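Local atomic coordinates of lipase (Photobacterium sp. M37, PDB entry 2ORY), a protein that catalyses the hydrolysis of triacylglycerols as a cold-adapted lipase of the alpha/beta-hydrolase class. Residues F65-Q77 against V86-D99. Numbering follows the deposited sequence.
Sequences FTIFNDAMMYVIQ and VIAIRGTNPVSISD
Arg90 lays its guanidinium group against Met72, whose CB sits over one face near the rim, 3.6 Å from Arg90 NE. The arginine chain leaves extended, with CG opposite the backbone N (chi1 179°), and bends only at chi3 (85°), which leaves one face of the flat group on Met72 CB. NE is buried here without a polar partner, whereas NH1 makes a weak hydrogen bond to Ser16 O. Beneath the side chains the two residues form a hydrogen-bonded antiparallel pair, Arg90 N reaching Met72 O at 2.8 Å in the carbonyl plane; the return bond from Met72 N comes from well above the plane of the Arg90 carbonyl. Two further such pairs, Tyr74 with Ala88 and Ile76 with Val86, complete the hairpin of strands 66-78 and 84-90 within the central mixed sheet of the alpha/beta-hydrolase fold. On the face shared with Arg90, the Tyr74 ring comes obliquely against Ala88, CE2 lying 3.4 Å from its CB, while Tyr74 OH bonds to Phe12 O. The other face carries Met73, whose SD packs 3.7 Å from Ile89 CG1. Past the strand end, Thr92 OG1 donates to Phe68 O at 2.6 Å, approaching from above the carbonyl plane; the same oxygen accepts from Lys175 NZ. Water 1 donates to both Thr92 OG1 and Asp70 O, tying the turn of residues 67-70 to the loop that follows strand 84-90.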
loop_
_atom_site.group_PDB
_atom_site.type_symbol
_atom_site.label_atom_id
_atom_site.label_comp_id
_atom_site.label_asym_id
_atom_site.label_seq_id
_atom_site.Cartn_x
_atom_site.Cartn_y
_atom_site.Cartn_z
ATOM N N PHE A 65 -13.620 -3.435 -18.135
ATOM C CA PHE A 65 -14.605 -2.391 -17.836
ATOM C C PHE A 65 -14.683 -1.870 -16.409
ATOM O O PHE A 65 -15.687 -1.259 -16.015
ATOM C CB PHE A 65 -15.989 -2.847 -18.306
ATOM C CG PHE A 65 -16.047 -3.179 -19.781
ATOM C CD1 PHE A 65 -16.570 -4.387 -20.213
ATOM C CD2 PHE A 65 -15.569 -2.280 -20.732
ATOM C CE1 PHE A 65 -16.618 -4.696 -21.579
ATOM C CE2 PHE A 65 -15.611 -2.579 -22.096
ATOM C CZ PHE A 65 -16.141 -3.796 -22.514
ATOM N N THR A 66 -13.625 -2.116 -15.640
ATOM C CA THR A 66 -13.519 -1.630 -14.266
ATOM C C THR A 66 -12.050 -1.711 -13.825
ATOM O O THR A 66 -11.346 -2.670 -14.157
ATOM C CB THR A 66 -14.399 -2.431 -13.290
ATOM O OG1 THR A 66 -14.175 -1.946 -11.957
ATOM C CG2 THR A 66 -14.077 -3.941 -13.355
ATOM N N ILE A 67 -11.583 -0.691 -13.107
ATOM C CA ILE A 67 -10.199 -0.663 -12.641
ATOM C C ILE A 67 -10.088 -0.258 -11.178
ATOM O O ILE A 67 -9.074 -0.530 -10.535
ATOM C CB ILE A 67 -9.327 0.344 -13.434
ATOM C CG1 ILE A 67 -9.722 1.768 -13.040
ATOM C CG2 ILE A 67 -9.495 0.146 -14.960
ATOM C CD1 ILE A 67 -8.743 2.811 -13.509
ATOM N N PHE A 68 -11.127 0.391 -10.657
ATOM C CA PHE A 68 -11.102 0.862 -9.287
ATOM C C PHE A 68 -10.703 -0.196 -8.279
ATOM O O PHE A 68 -10.176 0.141 -7.231
ATOM C CB PHE A 68 -12.457 1.451 -8.885
ATOM C CG PHE A 68 -12.748 2.804 -9.489
ATOM C CD1 PHE A 68 -13.914 3.486 -9.156
ATOM C CD2 PHE A 68 -11.868 3.394 -10.405
ATOM C CE1 PHE A 68 -14.211 4.732 -9.723
ATOM C CE2 PHE A 68 -12.156 4.644 -10.979
ATOM C CZ PHE A 68 -13.329 5.312 -10.638
ATOM N N ASN A 69 -10.945 -1.471 -8.585
ATOM C CA ASN A 69 -10.604 -2.529 -7.631
ATOM C C ASN A 69 -9.447 -3.392 -8.074
ATOM O O ASN A 69 -9.262 -4.484 -7.555
ATOM C CB ASN A 69 -11.817 -3.409 -7.365
ATOM C CG ASN A 69 -12.992 -2.609 -6.865
ATOM O OD1 ASN A 69 -12.913 -1.968 -5.808
ATOM N ND2 ASN A 69 -14.089 -2.614 -7.628
ATOM N N ASP A 70 -8.680 -2.906 -9.045
ATOM C CA ASP A 70 -7.522 -3.639 -9.533
ATOM C C ASP A 70 -6.588 -3.910 -8.363
ATOM O O ASP A 70 -6.560 -3.152 -7.395
ATOM C CB ASP A 70 -6.769 -2.828 -10.592
ATOM C CG ASP A 70 -7.391 -2.940 -11.976
ATOM O OD1 ASP A 70 -8.127 -3.911 -12.232
ATOM O OD2 ASP A 70 -7.124 -2.064 -12.818
ATOM N N ALA A 71 -5.832 -4.993 -8.440
ATOM C CA ALA A 71 -4.890 -5.308 -7.368
ATOM C C ALA A 71 -3.822 -6.250 -7.877
ATOM O O ALA A 71 -4.034 -6.962 -8.864
ATOM C CB ALA A 71 -5.614 -5.932 -6.209
ATOM N N MET A 72 -2.677 -6.249 -7.202
ATOM C CA MET A 72 -1.563 -7.114 -7.580
ATOM C C MET A 72 -0.665 -7.390 -6.383
ATOM O O MET A 72 -0.431 -6.507 -5.557
ATOM C CB MET A 72 -0.720 -6.471 -8.686
ATOM C CG MET A 72 0.350 -7.410 -9.280
ATOM S SD MET A 72 1.921 -7.535 -8.330
ATOM C CE MET A 72 2.901 -6.353 -9.174
ATOM N N MET A 73 -0.172 -8.623 -6.288
ATOM C CA MET A 73 0.728 -8.986 -5.205
ATOM C C MET A 73 1.764 -9.977 -5.714
ATOM O O MET A 73 1.458 -10.825 -6.565
ATOM C CB MET A 73 -0.054 -9.595 -4.027
ATOM C CG MET A 73 0.818 -10.084 -2.853
ATOM S SD MET A 73 -0.179 -10.446 -1.432
ATOM C CE MET A 73 -1.135 -11.870 -2.053
ATOM N N TYR A 74 2.996 -9.823 -5.236
ATOM C CA TYR A 74 4.083 -10.733 -5.583
ATOM C C TYR A 74 5.015 -10.839 -4.375
ATOM O O TYR A 74 4.910 -10.055 -3.413
ATOM C CB TYR A 74 4.851 -10.262 -6.839
ATOM C CG TYR A 74 5.623 -8.962 -6.707
ATOM C CD1 TYR A 74 7.000 -8.963 -6.556
ATOM C CD2 TYR A 74 4.966 -7.733 -6.687
ATOM C CE1 TYR A 74 7.708 -7.771 -6.380
ATOM C CE2 TYR A 74 5.662 -6.533 -6.505
ATOM C CZ TYR A 74 7.033 -6.561 -6.348
ATOM O OH TYR A 74 7.724 -5.398 -6.105
ATOM N N VAL A 75 5.893 -11.839 -4.413
ATOM C CA VAL A 75 6.865 -12.065 -3.350
ATOM C C VAL A 75 8.282 -12.159 -3.938
ATOM O O VAL A 75 8.518 -12.929 -4.868
ATOM C CB VAL A 75 6.557 -13.376 -2.590
ATOM C CG1 VAL A 75 7.497 -13.517 -1.409
ATOM C CG2 VAL A 75 5.104 -13.396 -2.132
ATOM N N ILE A 76 9.213 -11.365 -3.406
ATOM C CA ILE A 76 10.610 -11.379 -3.864
ATOM C C ILE A 76 11.420 -12.052 -2.763
ATOM O O ILE A 76 11.217 -11.775 -1.583
ATOM C CB ILE A 76 11.226 -9.954 -4.033
ATOM C CG1 ILE A 76 10.263 -9.031 -4.772
ATOM C CG2 ILE A 76 12.544 -10.034 -4.771
ATOM C CD1 ILE A 76 9.250 -8.381 -3.829
ATOM N N GLN A 77 12.336 -12.925 -3.149
ATOM C CA GLN A 77 13.185 -13.605 -2.185
ATOM C C GLN A 77 14.636 -13.225 -2.450
ATOM O O GLN A 77 15.092 -13.262 -3.592
ATOM C CB GLN A 77 13.032 -15.124 -2.309
ATOM C CG GLN A 77 13.975 -15.908 -1.399
ATOM C CD GLN A 77 13.848 -17.417 -1.554
ATOM O OE1 GLN A 77 14.420 -18.180 -0.774
ATOM N NE2 GLN A 77 13.102 -17.854 -2.563
ATOM N N VAL A 86 10.164 -10.565 0.651
ATOM C CA VAL A 86 9.429 -9.303 0.578
ATOM C C VAL A 86 8.084 -9.588 -0.100
ATOM O O VAL A 86 8.056 -10.154 -1.182
ATOM C CB VAL A 86 10.154 -8.225 -0.284
ATOM C CG1 VAL A 86 9.261 -7.001 -0.439
ATOM C CG2 VAL A 86 11.452 -7.811 0.359
ATOM N N ILE A 87 6.971 -9.240 0.542
ATOM C CA ILE A 87 5.659 -9.393 -0.094
ATOM C C ILE A 87 5.239 -7.947 -0.460
ATOM O O ILE A 87 5.065 -7.109 0.425
ATOM C CB ILE A 87 4.618 -9.966 0.869
ATOM C CG1 ILE A 87 4.990 -11.386 1.287
ATOM C CG2 ILE A 87 3.247 -9.901 0.223
ATOM C CD1 ILE A 87 4.003 -11.971 2.304
ATOM N N ALA A 88 5.107 -7.649 -1.748
ATOM C CA ALA A 88 4.736 -6.297 -2.174
ATOM C C ALA A 88 3.305 -6.301 -2.723
ATOM O O ALA A 88 2.901 -7.225 -3.431
ATOM C CB ALA A 88 5.727 -5.781 -3.229
ATOM N N ILE A 89 2.542 -5.263 -2.383
ATOM C CA ILE A 89 1.146 -5.173 -2.778
ATOM C C ILE A 89 0.821 -3.865 -3.479
ATOM O O ILE A 89 1.290 -2.797 -3.092
ATOM C CB ILE A 89 0.242 -5.360 -1.522
ATOM C CG1 ILE A 89 0.391 -6.815 -1.023
ATOM C CG2 ILE A 89 -1.227 -4.978 -1.826
ATOM C CD1 ILE A 89 -0.155 -7.088 0.353
ATOM N N ARG A 90 -0.004 -3.965 -4.513
ATOM C CA ARG A 90 -0.420 -2.816 -5.315
ATOM C C ARG A 90 -1.938 -2.836 -5.413
ATOM O O ARG A 90 -2.544 -3.909 -5.387
ATOM C CB ARG A 90 0.167 -2.954 -6.730
ATOM C CG ARG A 90 -0.193 -1.856 -7.705
ATOM C CD ARG A 90 0.109 -2.243 -9.150
ATOM N NE ARG A 90 -0.988 -3.000 -9.737
ATOM C CZ ARG A 90 -0.988 -3.479 -10.973
ATOM N NH1 ARG A 90 0.057 -3.280 -11.766
ATOM N NH2 ARG A 90 -2.022 -4.175 -11.413
ATOM N N GLY A 91 -2.533 -1.649 -5.516
ATOM C CA GLY A 91 -3.967 -1.502 -5.684
ATOM C C GLY A 91 -4.156 -0.890 -7.070
ATOM O O GLY A 91 -3.390 -1.198 -7.973
ATOM N N THR A 92 -5.137 -0.004 -7.236
ATOM C CA THR A 92 -5.418 0.653 -8.519
ATOM C C THR A 92 -4.448 1.800 -8.797
ATOM O O THR A 92 -3.721 2.229 -7.906
ATOM C CB THR A 92 -6.815 1.247 -8.492
ATOM O OG1 THR A 92 -7.683 0.313 -7.866
ATOM C CG2 THR A 92 -7.334 1.509 -9.864
ATOM N N ASN A 93 -4.437 2.282 -10.037
ATOM C CA ASN A 93 -3.585 3.401 -10.418
ATOM C C ASN A 93 -3.862 4.481 -9.386
ATOM O O ASN A 93 -4.960 5.050 -9.339
ATOM C CB ASN A 93 -3.971 3.903 -11.796
ATOM C CG ASN A 93 -3.055 4.988 -12.292
ATOM O OD1 ASN A 93 -2.213 5.504 -11.549
ATOM N ND2 ASN A 93 -3.213 5.351 -13.563
ATOM N N PRO A 94 -2.850 4.807 -8.571
ATOM C CA PRO A 94 -2.954 5.805 -7.506
ATOM C C PRO A 94 -3.140 7.289 -7.820
ATOM O O PRO A 94 -3.491 8.046 -6.910
ATOM C CB PRO A 94 -1.682 5.555 -6.697
ATOM C CG PRO A 94 -0.675 5.260 -7.785
ATOM C CD PRO A 94 -1.450 4.353 -8.740
ATOM N N VAL A 95 -2.934 7.718 -9.067
ATOM C CA VAL A 95 -3.034 9.155 -9.365
ATOM C C VAL A 95 -4.426 9.743 -9.283
ATOM O O VAL A 95 -4.587 10.906 -8.926
ATOM C CB VAL A 95 -2.451 9.508 -10.759
ATOM C CG1 VAL A 95 -1.037 8.939 -10.893
ATOM C CG2 VAL A 95 -3.358 8.969 -11.872
ATOM N N SER A 96 -5.425 8.931 -9.597
ATOM C CA SER A 96 -6.813 9.369 -9.592
ATOM C C SER A 96 -7.447 9.292 -8.216
ATOM O O SER A 96 -8.530 8.730 -8.053
ATOM C CB SER A 96 -7.609 8.509 -10.571
ATOM O OG SER A 96 -7.071 8.636 -11.869
ATOM N N ILE A 97 -6.797 9.902 -7.234
ATOM C CA ILE A 97 -7.280 9.873 -5.861
ATOM C C ILE A 97 -8.772 10.159 -5.643
ATOM O O ILE A 97 -9.441 9.432 -4.905
ATOM C CB ILE A 97 -6.420 10.840 -4.954
ATOM C CG1 ILE A 97 -4.959 10.393 -4.960
ATOM C CG2 ILE A 97 -6.939 10.841 -3.519
ATOM C CD1 ILE A 97 -4.005 11.449 -4.451
ATOM N N SER A 98 -9.301 11.201 -6.277
ATOM C CA SER A 98 -10.708 11.564 -6.069
ATOM C C SER A 98 -11.661 10.438 -6.472
ATOM O O SER A 98 -12.716 10.267 -5.873
ATOM C CB SER A 98 -11.046 12.851 -6.846
ATOM O OG SER A 98 -12.334 13.328 -6.521
ATOM N N ASP A 99 -11.273 9.662 -7.477
ATOM C CA ASP A 99 -12.112 8.567 -7.946
ATOM C C ASP A 99 -12.045 7.310 -7.081
ATOM O O ASP A 99 -13.085 6.845 -6.631
ATOM C CB ASP A 99 -11.784 8.204 -9.399
ATOM C CG ASP A 99 -12.135 9.333 -10.381
ATOM O OD1 ASP A 99 -12.598 10.399 -9.923
ATOM O OD2 ASP A 99 -11.944 9.161 -11.603
HETATM O O HOH W 1 -7.888 -1.332 -6.055
HETATM O O HOH W 2 -5.365 0.705 -12.194
#